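Local coordinates for putative uncharacterized protein (Xanthomonas oryzae pv. oryzae, PDB 4KL0) that binds calcium and, as a member of the inosine-uridine nucleoside hydrolase family, probably hydrolyses N-glycosidic bonds, though its function as an effector is unknown, at residues D41-L52 against N315-L326; A260-I268 against L276-F285. All coordinates share one frame; numbering follows the deposited sequence.

Contact 1: D41-L52 against N315-L326. With CA (calcium ion), chain B.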
# COMPACT_ATOMS: atom_id res chain seq x y z
N ASP A 41 6.46 2.61 1.37
CA ASP A 41 5.16 2.01 1.75
C ASP A 41 4.77 0.77 0.97
O ASP A 41 4.32 -0.22 1.55
CB ASP A 41 4.08 3.01 1.46
CG ASP A 41 3.91 3.95 2.54
OD1 ASP A 41 4.77 4.88 2.69
OD2 ASP A 41 2.87 3.79 3.22
N ASP A 42 4.86 0.84 -0.36
CA ASP A 42 4.39 -0.29 -1.14
C ASP A 42 5.22 -1.52 -0.86
O ASP A 42 4.68 -2.64 -0.80
CB ASP A 42 4.36 0.06 -2.65
CG ASP A 42 3.47 1.26 -2.95
OD1 ASP A 42 2.40 1.02 -3.53
OD2 ASP A 42 3.84 2.44 -2.58
N VAL A 43 6.54 -1.33 -0.73
CA VAL A 43 7.40 -2.50 -0.50
C VAL A 43 7.24 -3.08 0.89
O VAL A 43 7.31 -4.30 1.04
CB VAL A 43 8.84 -2.18 -0.86
CG1 VAL A 43 9.79 -3.33 -0.40
CG2 VAL A 43 8.90 -2.00 -2.41
N VAL A 44 6.94 -2.24 1.90
CA VAL A 44 6.56 -2.80 3.20
C VAL A 44 5.29 -3.63 3.04
O VAL A 44 5.17 -4.73 3.64
CB VAL A 44 6.32 -1.68 4.27
CG1 VAL A 44 5.98 -2.37 5.63
CG2 VAL A 44 7.62 -0.83 4.40
N THR A 45 4.36 -3.17 2.18
CA THR A 45 3.12 -3.93 1.98
C THR A 45 3.43 -5.28 1.33
O THR A 45 2.82 -6.30 1.71
CB THR A 45 2.16 -3.14 1.07
OG1 THR A 45 2.01 -1.83 1.60
CG2 THR A 45 0.79 -3.82 0.99
N TYR A 46 4.35 -5.34 0.35
CA TYR A 46 4.67 -6.60 -0.30
C TYR A 46 5.26 -7.54 0.76
O TYR A 46 5.00 -8.77 0.77
CB TYR A 46 5.73 -6.43 -1.40
CG TYR A 46 5.41 -5.44 -2.49
CD1 TYR A 46 4.10 -5.01 -2.72
CD2 TYR A 46 6.40 -4.94 -3.29
CE1 TYR A 46 3.82 -4.05 -3.71
CE2 TYR A 46 6.14 -4.03 -4.29
CZ TYR A 46 4.85 -3.58 -4.50
OH TYR A 46 4.66 -2.62 -5.46
N THR A 47 6.09 -6.95 1.65
CA THR A 47 6.76 -7.74 2.72
C THR A 47 5.76 -8.35 3.71
O THR A 47 5.78 -9.56 3.95
CB THR A 47 7.79 -6.90 3.44
OG1 THR A 47 8.74 -6.44 2.47
CG2 THR A 47 8.57 -7.72 4.48
N ILE A 48 4.86 -7.52 4.26
CA ILE A 48 3.83 -8.15 5.08
C ILE A 48 2.90 -9.09 4.33
O ILE A 48 2.43 -10.05 4.93
CB ILE A 48 3.03 -7.21 5.92
CG1 ILE A 48 2.13 -6.31 5.09
CG2 ILE A 48 3.98 -6.32 6.81
CD1 ILE A 48 1.03 -5.63 5.93
N ALA A 49 2.64 -8.85 3.04
CA ALA A 49 1.84 -9.78 2.25
C ALA A 49 2.52 -11.14 2.16
O ALA A 49 1.82 -12.15 2.14
CB ALA A 49 1.56 -9.26 0.85
N LYS A 50 3.85 -11.18 2.08
CA LYS A 50 4.53 -12.48 2.06
C LYS A 50 4.17 -13.31 3.27
O LYS A 50 3.85 -14.51 3.10
CB LYS A 50 6.05 -12.31 2.00
CG LYS A 50 6.84 -13.53 2.38
CD LYS A 50 6.56 -14.70 1.46
CE LYS A 50 7.35 -15.91 2.00
NZ LYS A 50 8.75 -15.50 2.43
N GLN A 51 4.16 -12.71 4.46
CA GLN A 51 3.85 -13.47 5.65
C GLN A 51 2.37 -13.82 5.68
O GLN A 51 1.97 -14.92 6.11
CB GLN A 51 4.23 -12.71 6.93
CG GLN A 51 4.02 -13.57 8.17
CD GLN A 51 4.88 -14.79 8.22
OE1 GLN A 51 5.96 -14.88 7.58
NE2 GLN A 51 4.41 -15.76 8.99
N LEU A 52 1.51 -12.89 5.26
CA LEU A 52 0.10 -13.20 5.23
C LEU A 52 -0.20 -14.33 4.26
O LEU A 52 -1.12 -15.11 4.50
CB LEU A 52 -0.72 -11.93 4.93
CG LEU A 52 -0.66 -10.95 6.09
CD1 LEU A 52 -1.05 -9.56 5.53
CD2 LEU A 52 -1.58 -11.34 7.30
N ASN A 315 4.98 6.94 9.20
CA ASN A 315 3.68 6.40 8.77
C ASN A 315 3.75 5.20 7.80
O ASN A 315 4.62 5.19 6.89
CB ASN A 315 2.87 7.51 8.14
CG ASN A 315 2.58 8.61 9.13
OD1 ASN A 315 2.40 8.36 10.34
ND2 ASN A 315 2.51 9.85 8.63
N LEU A 316 2.90 4.19 8.02
CA LEU A 316 2.78 3.03 7.09
C LEU A 316 1.37 2.97 6.46
O LEU A 316 0.52 2.12 6.80
CB LEU A 316 3.10 1.69 7.80
CG LEU A 316 4.57 1.54 8.20
CD1 LEU A 316 4.86 0.23 9.02
CD2 LEU A 316 5.48 1.72 6.94
N TYR A 317 1.11 3.81 5.47
CA TYR A 317 -0.25 3.92 4.98
C TYR A 317 -0.69 2.68 4.24
O TYR A 317 -1.76 2.15 4.44
CB TYR A 317 -0.36 5.09 3.97
CG TYR A 317 0.20 6.40 4.48
CD1 TYR A 317 -0.57 7.22 5.29
CD2 TYR A 317 1.48 6.81 4.13
CE1 TYR A 317 -0.06 8.44 5.76
CE2 TYR A 317 2.01 8.01 4.59
CZ TYR A 317 1.23 8.81 5.40
OH TYR A 317 1.74 10.02 5.86
N ASP A 318 0.17 2.21 3.35
CA ASP A 318 -0.23 1.11 2.52
C ASP A 318 -0.31 -0.25 3.26
O ASP A 318 -1.23 -1.05 3.00
CB ASP A 318 0.70 1.01 1.30
CG ASP A 318 0.53 2.18 0.36
OD1 ASP A 318 -0.43 2.97 0.49
OD2 ASP A 318 1.34 2.34 -0.58
N PRO A 319 0.62 -0.53 4.17
CA PRO A 319 0.49 -1.79 4.91
C PRO A 319 -0.78 -1.80 5.73
O PRO A 319 -1.42 -2.84 5.80
CB PRO A 319 1.68 -1.73 5.86
CG PRO A 319 2.71 -1.04 5.06
CD PRO A 319 1.97 0.07 4.35
N LEU A 320 -1.15 -0.67 6.32
CA LEU A 320 -2.39 -0.65 7.07
C LEU A 320 -3.59 -0.88 6.16
O LEU A 320 -4.59 -1.46 6.59
CB LEU A 320 -2.56 0.69 7.80
CG LEU A 320 -1.61 0.78 9.00
CD1 LEU A 320 -1.53 2.27 9.49
CD2 LEU A 320 -2.12 -0.10 10.16
N THR A 321 -3.54 -0.39 4.93
CA THR A 321 -4.65 -0.61 3.97
C THR A 321 -4.84 -2.10 3.71
O THR A 321 -5.96 -2.59 3.70
CB THR A 321 -4.36 0.17 2.67
OG1 THR A 321 -4.23 1.56 3.02
CG2 THR A 321 -5.47 0.02 1.67
N LEU A 322 -3.72 -2.79 3.50
CA LEU A 322 -3.78 -4.23 3.34
C LEU A 322 -4.36 -4.93 4.59
O LEU A 322 -5.25 -5.82 4.44
CB LEU A 322 -2.39 -4.78 2.96
CG LEU A 322 -2.42 -6.33 2.84
CD1 LEU A 322 -3.33 -6.73 1.71
CD2 LEU A 322 -1.03 -6.86 2.58
N LEU A 323 -3.93 -4.51 5.77
CA LEU A 323 -4.47 -5.08 7.01
C LEU A 323 -5.97 -4.81 7.07
O LEU A 323 -6.76 -5.66 7.51
CB LEU A 323 -3.74 -4.56 8.24
CG LEU A 323 -2.25 -4.96 8.34
CD1 LEU A 323 -1.68 -4.52 9.69
CD2 LEU A 323 -2.06 -6.48 8.23
N ALA A 324 -6.38 -3.64 6.59
CA ALA A 324 -7.81 -3.32 6.59
C ALA A 324 -8.64 -4.11 5.59
O ALA A 324 -9.88 -4.19 5.73
CB ALA A 324 -8.00 -1.76 6.40
N ALA A 325 -7.99 -4.72 4.57
CA ALA A 325 -8.63 -5.42 3.48
C ALA A 325 -8.95 -6.86 3.80
O ALA A 325 -9.74 -7.47 3.06
CB ALA A 325 -7.69 -5.40 2.23
N LEU A 326 -8.28 -7.42 4.80
CA LEU A 326 -8.47 -8.84 5.17
C LEU A 326 -9.29 -8.90 6.46
O LEU A 326 -8.96 -8.23 7.45
CB LEU A 326 -7.11 -9.51 5.42
CG LEU A 326 -6.03 -9.37 4.34
CD1 LEU A 326 -4.66 -9.89 4.80
CD2 LEU A 326 -6.42 -10.04 3.02
CA CA B . 1.61 3.56 -2.61
O HOH W 1 -0.14 4.93 -1.08
O HOH W 2 2.92 5.12 -1.18
O HOH W 3 1.08 5.91 -3.58
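The Asp41 carboxylate meets the Tyr317 ring at its edge, the two groups nearly coplanar, while Asn315 CB covers one face of that ring near its rim. Asp41 OD2 also receives the first amides of helix 317-325: a nearly straight bond from Asp318 N (3.1 Å, 169°) to its anti lone pair, and a weak one from Tyr317 N. A carboxylate of one helix thus holds the start of another, and Asp318, whose amide it takes, also binds the metal. The Asp42 and Asp318 carboxylates, their planes steeply inclined, both grip calcium, Asp42 with two oxygens and Asp318 through OD2 at 2.4 Å. Three waters, Asp35 and Ile151 O complete the site, the calcium centre expected of nucleoside hydrolases. Water 1 also donates to Asp318 OD1, and Thr34 OG1 bonds to Asp42 OD1.

Beyond the metal the contact turns apolar. Pro319 is a knob among Asp41, Val44, Thr45 and Ile48, its CG 3.6 Å from Val44 CG1. Thr45 OG1 lies beside the backbone N (chi1 -52°), where it bonds back to Asp41 O at 2.8 Å and faces the proline ring. Leu322 fills the next hole, its CD2 3.9 Å from Ala49 CB, and Leu52 CD1 meets Leu326 CD1 at 3.7 Å. The helix axes cross at -38° and approach to 7.7 Å. Around this buried pair, helix 236-243 packs on Val44 and Leu316, helix 226-231 on Tyr317, and helix 358-372 on Pro319 and Leu323, while Thr34, the last residue of strand 28-34, and Asp35 just beyond it adjoin Asp42.

Contact 2: A260-I268 against L276-F285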
# COMPACT_ATOMS: atom_id res chain seq x y z
N ALA A 260 15.33 9.03 2.53
CA ALA A 260 14.23 9.97 2.31
C ALA A 260 14.14 10.99 3.45
O ALA A 260 13.96 12.23 3.25
CB ALA A 260 12.88 9.19 2.18
N LEU A 261 14.27 10.51 4.68
CA LEU A 261 14.11 11.38 5.82
C LEU A 261 15.32 12.35 5.95
O LEU A 261 15.16 13.53 6.31
CB LEU A 261 13.93 10.56 7.06
CG LEU A 261 13.34 11.45 8.13
CD1 LEU A 261 11.93 11.96 7.71
CD2 LEU A 261 13.29 10.68 9.45
N LYS A 262 16.49 11.80 5.62
CA LYS A 262 17.73 12.59 5.62
C LYS A 262 17.59 13.73 4.62
O LYS A 262 17.88 14.90 4.94
CB LYS A 262 18.91 11.69 5.23
CG LYS A 262 20.26 12.40 5.04
CD LYS A 262 21.39 11.35 4.81
CE LYS A 262 22.76 12.05 4.69
NZ LYS A 262 23.71 11.43 3.68
N GLY A 263 17.11 13.39 3.43
CA GLY A 263 16.94 14.41 2.40
C GLY A 263 15.94 15.48 2.84
O GLY A 263 16.12 16.69 2.57
N LEU A 264 14.88 15.08 3.52
CA LEU A 264 13.86 16.04 3.97
C LEU A 264 14.43 16.97 5.09
O LEU A 264 14.31 18.22 5.09
CB LEU A 264 12.59 15.26 4.37
CG LEU A 264 11.44 15.98 5.06
CD1 LEU A 264 10.92 17.08 4.09
CD2 LEU A 264 10.30 15.06 5.50
N TRP A 265 15.15 16.36 6.01
CA TRP A 265 15.83 17.11 7.07
C TRP A 265 16.83 18.14 6.53
O TRP A 265 16.79 19.32 6.93
CB TRP A 265 16.58 16.10 7.95
CG TRP A 265 17.45 16.83 8.91
CD1 TRP A 265 18.80 16.95 8.85
CD2 TRP A 265 17.01 17.61 10.01
NE1 TRP A 265 19.24 17.76 9.86
CE2 TRP A 265 18.17 18.16 10.61
CE3 TRP A 265 15.77 17.88 10.57
CZ2 TRP A 265 18.12 18.97 11.73
CZ3 TRP A 265 15.70 18.70 11.69
CH2 TRP A 265 16.89 19.25 12.26
N GLU A 266 17.68 17.73 5.59
CA GLU A 266 18.75 18.60 5.05
C GLU A 266 18.12 19.75 4.29
O GLU A 266 18.59 20.90 4.35
CB GLU A 266 19.71 17.80 4.17
CG GLU A 266 20.53 16.81 5.03
CD GLU A 266 21.53 15.94 4.27
OE1 GLU A 266 21.49 15.85 3.01
OE2 GLU A 266 22.37 15.34 4.99
N GLY A 267 17.00 19.45 3.63
CA GLY A 267 16.34 20.42 2.74
C GLY A 267 15.73 21.51 3.58
O GLY A 267 15.84 22.71 3.25
N ILE A 268 15.12 21.12 4.69
CA ILE A 268 14.47 22.02 5.64
C ILE A 268 15.54 22.85 6.33
O ILE A 268 15.40 24.07 6.45
CB ILE A 268 13.65 21.27 6.68
CG1 ILE A 268 12.37 20.71 6.05
CG2 ILE A 268 13.29 22.19 7.87
CD1 ILE A 268 11.63 19.73 6.96
N LEU A 276 8.02 24.56 4.94
CA LEU A 276 8.35 23.61 6.02
C LEU A 276 9.49 24.17 6.84
O LEU A 276 10.32 24.91 6.33
CB LEU A 276 8.74 22.22 5.48
CG LEU A 276 7.74 21.57 4.52
CD1 LEU A 276 8.16 20.11 4.25
CD2 LEU A 276 6.35 21.63 5.07
N ASP A 277 9.51 23.86 8.13
CA ASP A 277 10.61 24.32 8.96
C ASP A 277 10.98 23.29 10.02
O ASP A 277 10.33 22.25 10.11
CB ASP A 277 10.29 25.67 9.60
CG ASP A 277 8.97 25.67 10.35
OD1 ASP A 277 8.51 24.59 10.81
OD2 ASP A 277 8.34 26.75 10.46
N THR A 278 12.03 23.58 10.78
CA THR A 278 12.53 22.61 11.76
C THR A 278 11.42 22.21 12.73
O THR A 278 11.33 21.04 13.16
CB THR A 278 13.75 23.15 12.51
OG1 THR A 278 14.84 23.37 11.59
CG2 THR A 278 14.19 22.16 13.61
N ALA A 279 10.58 23.18 13.09
CA ALA A 279 9.43 22.95 13.96
C ALA A 279 8.42 22.00 13.35
O ALA A 279 7.78 21.19 14.06
CB ALA A 279 8.75 24.27 14.27
N TRP A 280 8.26 22.06 12.04
CA TRP A 280 7.31 21.17 11.43
C TRP A 280 7.90 19.76 11.46
O TRP A 280 7.18 18.78 11.67
CB TRP A 280 7.04 21.57 10.00
CG TRP A 280 6.33 20.53 9.27
CD1 TRP A 280 4.98 20.36 9.19
CD2 TRP A 280 6.91 19.45 8.51
NE1 TRP A 280 4.68 19.29 8.41
CE2 TRP A 280 5.84 18.70 7.98
CE3 TRP A 280 8.22 19.07 8.22
CZ2 TRP A 280 6.04 17.56 7.17
CZ3 TRP A 280 8.43 17.96 7.41
CH2 TRP A 280 7.34 17.21 6.89
N PHE A 281 9.21 19.67 11.30
CA PHE A 281 9.86 18.36 11.27
C PHE A 281 9.79 17.67 12.65
O PHE A 281 9.37 16.50 12.74
CB PHE A 281 11.30 18.47 10.81
CG PHE A 281 11.97 17.14 10.62
CD1 PHE A 281 12.46 16.43 11.72
CD2 PHE A 281 12.14 16.61 9.35
CE1 PHE A 281 13.07 15.19 11.56
CE2 PHE A 281 12.76 15.36 9.20
CZ PHE A 281 13.24 14.66 10.32
N PHE A 282 10.23 18.36 13.70
CA PHE A 282 10.07 17.80 15.06
C PHE A 282 8.59 17.43 15.41
O PHE A 282 8.30 16.37 16.01
CB PHE A 282 10.75 18.71 16.11
CG PHE A 282 12.23 18.45 16.25
CD1 PHE A 282 12.74 17.81 17.39
CD2 PHE A 282 13.09 18.77 15.24
CE1 PHE A 282 14.10 17.52 17.49
CE2 PHE A 282 14.45 18.49 15.33
CZ PHE A 282 14.97 17.87 16.46
N ARG A 283 7.64 18.26 15.00
CA ARG A 283 6.23 18.01 15.30
C ARG A 283 5.64 16.86 14.46
O ARG A 283 4.61 16.25 14.79
CB ARG A 283 5.44 19.31 15.08
CG ARG A 283 3.94 19.18 15.02
CD ARG A 283 3.30 20.57 14.90
NE ARG A 283 3.15 21.08 13.53
CZ ARG A 283 3.79 22.15 13.05
NH1 ARG A 283 4.66 22.81 13.79
NH2 ARG A 283 3.57 22.56 11.80
N THR A 284 6.31 16.57 13.35
CA THR A 284 5.80 15.54 12.48
C THR A 284 6.43 14.19 12.82
O THR A 284 5.72 13.17 12.78
CB THR A 284 6.09 15.86 11.03
OG1 THR A 284 5.32 17.00 10.64
CG2 THR A 284 5.68 14.69 10.14
N PHE A 285 7.72 14.20 13.13
CA PHE A 285 8.50 12.95 13.28
C PHE A 285 8.98 12.65 14.68
O PHE A 285 9.45 11.53 14.97
CB PHE A 285 9.70 12.94 12.32
CG PHE A 285 9.30 13.02 10.88
CD1 PHE A 285 8.76 11.92 10.20
CD2 PHE A 285 9.41 14.23 10.19
CE1 PHE A 285 8.38 12.01 8.89
CE2 PHE A 285 9.01 14.33 8.87
CZ PHE A 285 8.51 13.21 8.21
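In a helical hairpin, the C-terminal part of helix 248-269 runs back against helix 278-285 at 150° between their directions, and Trp265 meets Phe281 at its aromatic interface. Phe281 is the knob, set among Leu261, Leu264, Trp265 and Ile268. Trp265 turns its six-membered ring edge-on to one Phe281 face in a T-shaped pair, centroids 5.1 Å apart and planes at 70°, with CE3 above the ring centre; Phe285 CD2 covers the opposite face. Phe281 is thereby clamped between aromatic groups from both helices. Trp265 CZ3 lies at the edge of the Phe282 ring, near its plane, and Trp265 NE1 bonds to Leu302 O.

At the turn end, Ile268 CG2 lies against the backbone of Asp277 at 3.3 Å from its C atom, while CD1 reaches the Trp280 edge at CZ3, 3.7 Å away. Asp277 caps helix 278-285, OD1 accepting from Trp280 N at 2.8 Å. Leu264 CD2 joins Ile268 CD1 at the Trp280 edge, and Leu276 CD2 covers one face of that indole. At the other end Leu261 makes a CH-pi contact: its CD1 stands 3.7 Å from the Phe285 ring centroid, 13° off the ring normal.

In the fold
From the N terminus, the chain leaves strand 28-34 and enters helix 41-54, the first partner of contact 1. It then builds the parallel strands from 58-65 to 221-224 and the helices between them before reaching helix 248-269. There contact 2 closes a short loop, only seven residues separating its segments. The chain continues through helix 304-307 to helix 317-325, which returns to helix 41-54 and closes contact 1 across 262 residues. The short closure thus lies wholly within the long one. Contact 1 joins early and late parts of the fold at the calcium site; contact 2 is the interface within a peripheral hairpin. The centres of the two contacts are about 25 Å apart.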